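Local coordinates for protein orotidine 5'-phosphate decarboxylase (Pyrococcus horikoshii, PDB 2CZD) that probably catalyses the decarboxylation of orotidine 5'-monophosphate to UMP, the last step of de novo UMP biosynthesis, at residues R150-I164 with A174-R186. Residues are numbered along the deposited sequence; the frame is centred on the assembly and turned at random.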
loop_
_atom_site.group_PDB
_atom_site.type_symbol
_atom_site.label_atom_id
_atom_site.label_comp_id
_atom_site.label_asym_id
_atom_site.label_seq_id
_atom_site.Cartn_x
_atom_site.Cartn_y
_atom_site.Cartn_z
ATOM N N ARG B 150 19.625 -13.345 -7.395
ATOM C CA ARG B 150 21.008 -12.924 -7.247
ATOM C C ARG B 150 21.758 -12.947 -8.587
ATOM O O ARG B 150 22.573 -12.054 -8.858
ATOM C CB ARG B 150 21.709 -13.841 -6.222
ATOM C CG ARG B 150 23.159 -13.484 -5.923
ATOM C CD ARG B 150 23.289 -12.146 -5.168
ATOM N NE ARG B 150 23.263 -10.971 -6.042
ATOM C CZ ARG B 150 23.054 -9.724 -5.611
ATOM N NH1 ARG B 150 22.832 -9.483 -4.318
ATOM N NH2 ARG B 150 23.098 -8.716 -6.476
ATOM N N ASP B 151 21.481 -13.952 -9.420
ATOM C CA ASP B 151 22.173 -14.072 -10.702
ATOM C C ASP B 151 21.786 -12.976 -11.694
ATOM O O ASP B 151 22.490 -12.769 -12.686
ATOM C CB ASP B 151 21.879 -15.426 -11.358
ATOM C CG ASP B 151 22.465 -16.602 -10.593
ATOM O OD1 ASP B 151 23.386 -16.393 -9.778
ATOM O OD2 ASP B 151 22.003 -17.742 -10.827
ATOM N N ARG B 152 20.671 -12.286 -11.445
ATOM C CA ARG B 152 20.203 -11.246 -12.356
ATOM C C ARG B 152 20.332 -9.842 -11.789
ATOM O O ARG B 152 20.253 -8.857 -12.529
ATOM C CB ARG B 152 18.739 -11.519 -12.717
ATOM C CG ARG B 152 18.590 -12.768 -13.553
ATOM C CD ARG B 152 17.181 -13.312 -13.580
ATOM N NE ARG B 152 17.142 -14.438 -14.509
ATOM C CZ ARG B 152 17.709 -15.625 -14.292
ATOM N NH1 ARG B 152 17.631 -16.573 -15.222
ATOM N NH2 ARG B 152 18.326 -15.892 -13.141
ATOM N N LEU B 153 20.549 -9.767 -10.481
ATOM C CA LEU B 153 20.626 -8.502 -9.763
ATOM C C LEU B 153 22.022 -7.908 -9.665
ATOM O O LEU B 153 22.988 -8.609 -9.348
ATOM C CB LEU B 153 20.052 -8.692 -8.348
ATOM C CG LEU B 153 19.818 -7.461 -7.455
ATOM C CD1 LEU B 153 18.642 -6.629 -7.981
ATOM C CD2 LEU B 153 19.481 -7.944 -6.037
ATOM N N LYS B 154 22.128 -6.605 -9.933
ATOM C CA LYS B 154 23.422 -5.926 -9.861
ATOM C C LYS B 154 24.066 -6.048 -8.471
ATOM O O LYS B 154 23.400 -5.947 -7.430
ATOM C CB LYS B 154 23.248 -4.443 -10.212
ATOM C CG LYS B 154 24.544 -3.687 -10.443
ATOM C CD LYS B 154 24.275 -2.187 -10.492
ATOM C CE LYS B 154 23.337 -1.828 -11.610
ATOM N NZ LYS B 154 24.003 -1.915 -12.934
ATOM N N GLU B 155 25.378 -6.269 -8.450
ATOM C CA GLU B 155 26.078 -6.371 -7.180
ATOM C C GLU B 155 25.939 -5.017 -6.498
ATOM O O GLU B 155 25.850 -3.969 -7.154
ATOM C CB GLU B 155 27.558 -6.705 -7.401
ATOM C CG GLU B 155 28.286 -5.680 -8.256
ATOM C CD GLU B 155 28.296 -6.014 -9.739
ATOM O OE1 GLU B 155 27.359 -6.677 -10.247
ATOM O OE2 GLU B 155 29.260 -5.594 -10.419
ATOM N N GLY B 156 25.926 -5.032 -5.181
ATOM C CA GLY B 156 25.745 -3.791 -4.473
ATOM C C GLY B 156 24.319 -3.713 -3.978
ATOM O O GLY B 156 24.059 -3.008 -3.010
ATOM N N ILE B 157 23.391 -4.391 -4.661
ATOM C CA ILE B 157 22.009 -4.391 -4.186
ATOM C C ILE B 157 21.837 -5.641 -3.338
ATOM O O ILE B 157 22.119 -6.746 -3.809
ATOM C CB ILE B 157 20.990 -4.425 -5.355
ATOM C CG1 ILE B 157 21.239 -3.224 -6.282
ATOM C CG2 ILE B 157 19.542 -4.372 -4.794
ATOM C CD1 ILE B 157 20.407 -3.228 -7.565
ATOM N N LYS B 158 21.380 -5.451 -2.103
ATOM C CA LYS B 158 21.197 -6.555 -1.160
ATOM C C LYS B 158 19.920 -7.349 -1.407
ATOM O O LYS B 158 18.991 -6.896 -2.092
ATOM C CB LYS B 158 21.139 -6.033 0.281
ATOM C CG LYS B 158 22.265 -5.089 0.706
ATOM C CD LYS B 158 23.596 -5.783 0.731
ATOM C CE LYS B 158 24.691 -4.816 1.212
ATOM N NZ LYS B 158 26.054 -5.419 1.227
ATOM N N ILE B 159 19.905 -8.566 -0.864
ATOM C CA ILE B 159 18.736 -9.414 -0.943
ATOM C C ILE B 159 18.291 -9.753 0.481
ATOM O O ILE B 159 19.107 -10.156 1.327
ATOM C CB ILE B 159 19.038 -10.707 -1.701
ATOM C CG1 ILE B 159 19.235 -10.382 -3.179
ATOM C CG2 ILE B 159 17.888 -11.700 -1.557
ATOM C CD1 ILE B 159 19.608 -11.615 -4.030
ATOM N N LEU B 160 17.007 -9.551 0.752
ATOM C CA LEU B 160 16.426 -9.879 2.056
ATOM C C LEU B 160 15.502 -11.060 1.775
ATOM O O LEU B 160 14.661 -10.984 0.887
ATOM C CB LEU B 160 15.631 -8.693 2.619
ATOM C CG LEU B 160 16.467 -7.466 2.999
ATOM C CD1 LEU B 160 16.685 -6.593 1.764
ATOM C CD2 LEU B 160 15.753 -6.638 4.072
ATOM N N ALA B 161 15.636 -12.142 2.540
ATOM C CA ALA B 161 14.851 -13.349 2.275
ATOM C C ALA B 161 13.955 -13.857 3.403
ATOM O O ALA B 161 14.451 -14.306 4.452
ATOM C CB ALA B 161 15.783 -14.490 1.844
ATOM N N PRO B 162 12.632 -13.760 3.216
ATOM C CA PRO B 162 11.667 -14.234 4.206
ATOM C C PRO B 162 11.320 -15.690 3.853
ATOM O O PRO B 162 11.769 -16.235 2.838
ATOM C CB PRO B 162 10.461 -13.326 3.979
ATOM C CG PRO B 162 10.465 -13.159 2.464
ATOM C CD PRO B 162 11.956 -13.027 2.121
ATOM N N GLY B 163 10.546 -16.332 4.727
ATOM C CA GLY B 163 10.068 -17.681 4.444
ATOM C C GLY B 163 11.039 -18.845 4.436
ATOM O O GLY B 163 10.793 -19.854 3.772
ATOM N N ILE B 164 12.126 -18.706 5.180
ATOM C CA ILE B 164 13.144 -19.751 5.255
ATOM C C ILE B 164 12.574 -20.932 6.048
ATOM O O ILE B 164 11.875 -20.729 7.049
ATOM C CB ILE B 164 14.414 -19.215 5.966
ATOM C CG1 ILE B 164 14.937 -17.981 5.216
ATOM C CG2 ILE B 164 15.499 -20.320 6.036
ATOM C CD1 ILE B 164 15.069 -18.207 3.727
ATOM N N ALA B 174 20.431 -20.290 2.898
ATOM C CA ALA B 174 19.836 -19.125 2.235
ATOM C C ALA B 174 20.887 -18.032 2.077
ATOM O O ALA B 174 20.951 -17.367 1.031
ATOM C CB ALA B 174 18.657 -18.596 3.048
ATOM N N VAL B 175 21.689 -17.828 3.114
ATOM C CA VAL B 175 22.732 -16.816 3.070
ATOM C C VAL B 175 23.766 -17.222 2.019
ATOM O O VAL B 175 24.194 -16.395 1.209
ATOM C CB VAL B 175 23.386 -16.645 4.469
ATOM C CG1 VAL B 175 24.699 -15.912 4.370
ATOM C CG2 VAL B 175 22.416 -15.896 5.389
ATOM N N LYS B 176 24.139 -18.499 1.996
ATOM C CA LYS B 176 25.130 -18.958 1.017
ATOM C C LYS B 176 24.644 -18.819 -0.427
ATOM O O LYS B 176 25.446 -18.633 -1.348
ATOM C CB LYS B 176 25.538 -20.417 1.304
ATOM C CG LYS B 176 26.440 -20.568 2.525
ATOM C CD LYS B 176 26.744 -22.051 2.756
ATOM C CE LYS B 176 27.755 -22.248 3.887
ATOM N NZ LYS B 176 28.129 -23.687 4.052
ATOM N N ALA B 177 23.330 -18.860 -0.615
ATOM C CA ALA B 177 22.726 -18.751 -1.938
ATOM C C ALA B 177 22.605 -17.304 -2.425
ATOM O O ALA B 177 22.383 -17.074 -3.619
ATOM C CB ALA B 177 21.352 -19.403 -1.933
ATOM N N GLY B 178 22.702 -16.348 -1.505
ATOM C CA GLY B 178 22.611 -14.952 -1.915
ATOM C C GLY B 178 21.858 -14.031 -0.981
ATOM O O GLY B 178 21.739 -12.827 -1.245
ATOM N N ALA B 179 21.340 -14.566 0.117
ATOM C CA ALA B 179 20.618 -13.704 1.040
ATOM C C ALA B 179 21.550 -12.920 1.957
ATOM O O ALA B 179 22.345 -13.513 2.708
ATOM C CB ALA B 179 19.649 -14.527 1.905
ATOM N N ASP B 180 21.480 -11.588 1.904
ATOM C CA ASP B 180 22.259 -10.775 2.835
ATOM C C ASP B 180 21.603 -10.741 4.216
ATOM O O ASP B 180 22.283 -10.612 5.233
ATOM C CB ASP B 180 22.398 -9.346 2.320
ATOM C CG ASP B 180 23.192 -9.292 1.046
ATOM O OD1 ASP B 180 22.575 -9.205 -0.036
ATOM O OD2 ASP B 180 24.447 -9.363 1.133
ATOM N N TYR B 181 20.271 -10.823 4.227
ATOM C CA TYR B 181 19.463 -10.826 5.440
ATOM C C TYR B 181 18.394 -11.892 5.332
ATOM O O TYR B 181 17.877 -12.171 4.237
ATOM C CB TYR B 181 18.724 -9.491 5.623
ATOM C CG TYR B 181 19.628 -8.291 5.732
ATOM C CD1 TYR B 181 20.081 -7.848 6.977
ATOM C CD2 TYR B 181 20.048 -7.612 4.586
ATOM C CE1 TYR B 181 20.935 -6.748 7.081
ATOM C CE2 TYR B 181 20.898 -6.522 4.673
ATOM C CZ TYR B 181 21.336 -6.096 5.916
ATOM O OH TYR B 181 22.187 -5.025 6.000
ATOM N N ILE B 182 18.059 -12.467 6.487
ATOM C CA ILE B 182 17.008 -13.454 6.593
ATOM C C ILE B 182 15.914 -12.738 7.390
ATOM O O ILE B 182 16.206 -12.157 8.444
ATOM C CB ILE B 182 17.476 -14.682 7.404
ATOM C CG1 ILE B 182 18.674 -15.344 6.708
ATOM C CG2 ILE B 182 16.331 -15.661 7.549
ATOM C CD1 ILE B 182 18.354 -15.808 5.318
ATOM N N ILE B 183 14.683 -12.726 6.875
ATOM C CA ILE B 183 13.564 -12.092 7.584
ATOM C C ILE B 183 12.868 -13.199 8.372
ATOM O O ILE B 183 12.419 -14.201 7.801
ATOM C CB ILE B 183 12.566 -11.458 6.595
ATOM C CG1 ILE B 183 13.262 -10.303 5.871
ATOM C CG2 ILE B 183 11.302 -11.007 7.313
ATOM C CD1 ILE B 183 12.445 -9.759 4.711
ATOM N N VAL B 184 12.841 -13.016 9.687
ATOM C CA VAL B 184 12.243 -13.969 10.613
ATOM C C VAL B 184 11.119 -13.327 11.416
ATOM O O VAL B 184 11.269 -12.206 11.871
ATOM C CB VAL B 184 13.319 -14.467 11.591
ATOM C CG1 VAL B 184 12.728 -15.545 12.532
ATOM C CG2 VAL B 184 14.488 -15.040 10.811
ATOM N N GLY B 185 10.012 -14.045 11.604
ATOM C CA GLY B 185 8.902 -13.509 12.377
ATOM C C GLY B 185 8.573 -14.305 13.636
ATOM O O GLY B 185 9.310 -14.254 14.629
ATOM N N ARG B 186 7.455 -15.027 13.588
ATOM C CA ARG B 186 6.975 -15.827 14.717
ATOM C C ARG B 186 8.021 -16.706 15.385
ATOM O O ARG B 186 7.964 -16.906 16.602
ATOM C CB ARG B 186 5.825 -16.736 14.269
ATOM C CG ARG B 186 4.565 -16.017 13.871
ATOM C CD ARG B 186 3.499 -16.990 13.359
ATOM N NE ARG B 186 2.308 -16.261 12.929
ATOM C CZ ARG B 186 1.366 -15.807 13.753
ATOM N NH1 ARG B 186 0.328 -15.139 13.266
ATOM N NH2 ARG B 186 1.445 -16.046 15.060
HETATM O O HOH W 1 23.377 -10.969 -1.960
HETATM O O HOH W 2 9.544 -15.041 7.168
HETATM O O HOH W 3 12.304 -16.998 7.599
#
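Leu160 and Tyr181 lie side by side on the face of the sheet that also meets Val3 of strand 2-5, inside the barrel, Leu160 CG lying 3.9 Å from Tyr181 CD2, and Ile183 CD1 packs on Leu160 CB and on the Pro162 ring. On the outer face, Ala161 CB meets Ala179 CB. Ile164 crosses Ile182 at about a right angle; its chi1 of -57° sets CG1 anti to the carbonyl carbon and against Ile182 CG2 (3.6 Å), while its CD1 reaches Ala174 CB of helix 170-177. Strands 158-161 and 181-184, inclined at 26°, are joined through that helix as the last beta-alpha-beta unit of the TIM barrel; the parallel ladder shows in Ala161 N to Tyr181 O (2.8 Å) and Ile183 N to Ala161 O (2.9 Å). Beyond Ala161, Gly163 N and Ile164 N, in the stretch that probably binds substrate, each bind a separate water, and both waters donate to Ile183 O. At the other end Ile159 O accepts from both Asp180 N and Tyr181 N, and Asp180 OD1 takes Ile159 N on its anti lone pair (2.9 Å, 159° at H). A further water donates to Asp180 OD1 (2.7 Å) and Gly178 O and accepts from Arg150 NH1, whose guanidinium has Ile157 O (2.9 Å from NH1) and Leu153 O, bonded to NH2, at its edge in its plane, which fixes its rotation.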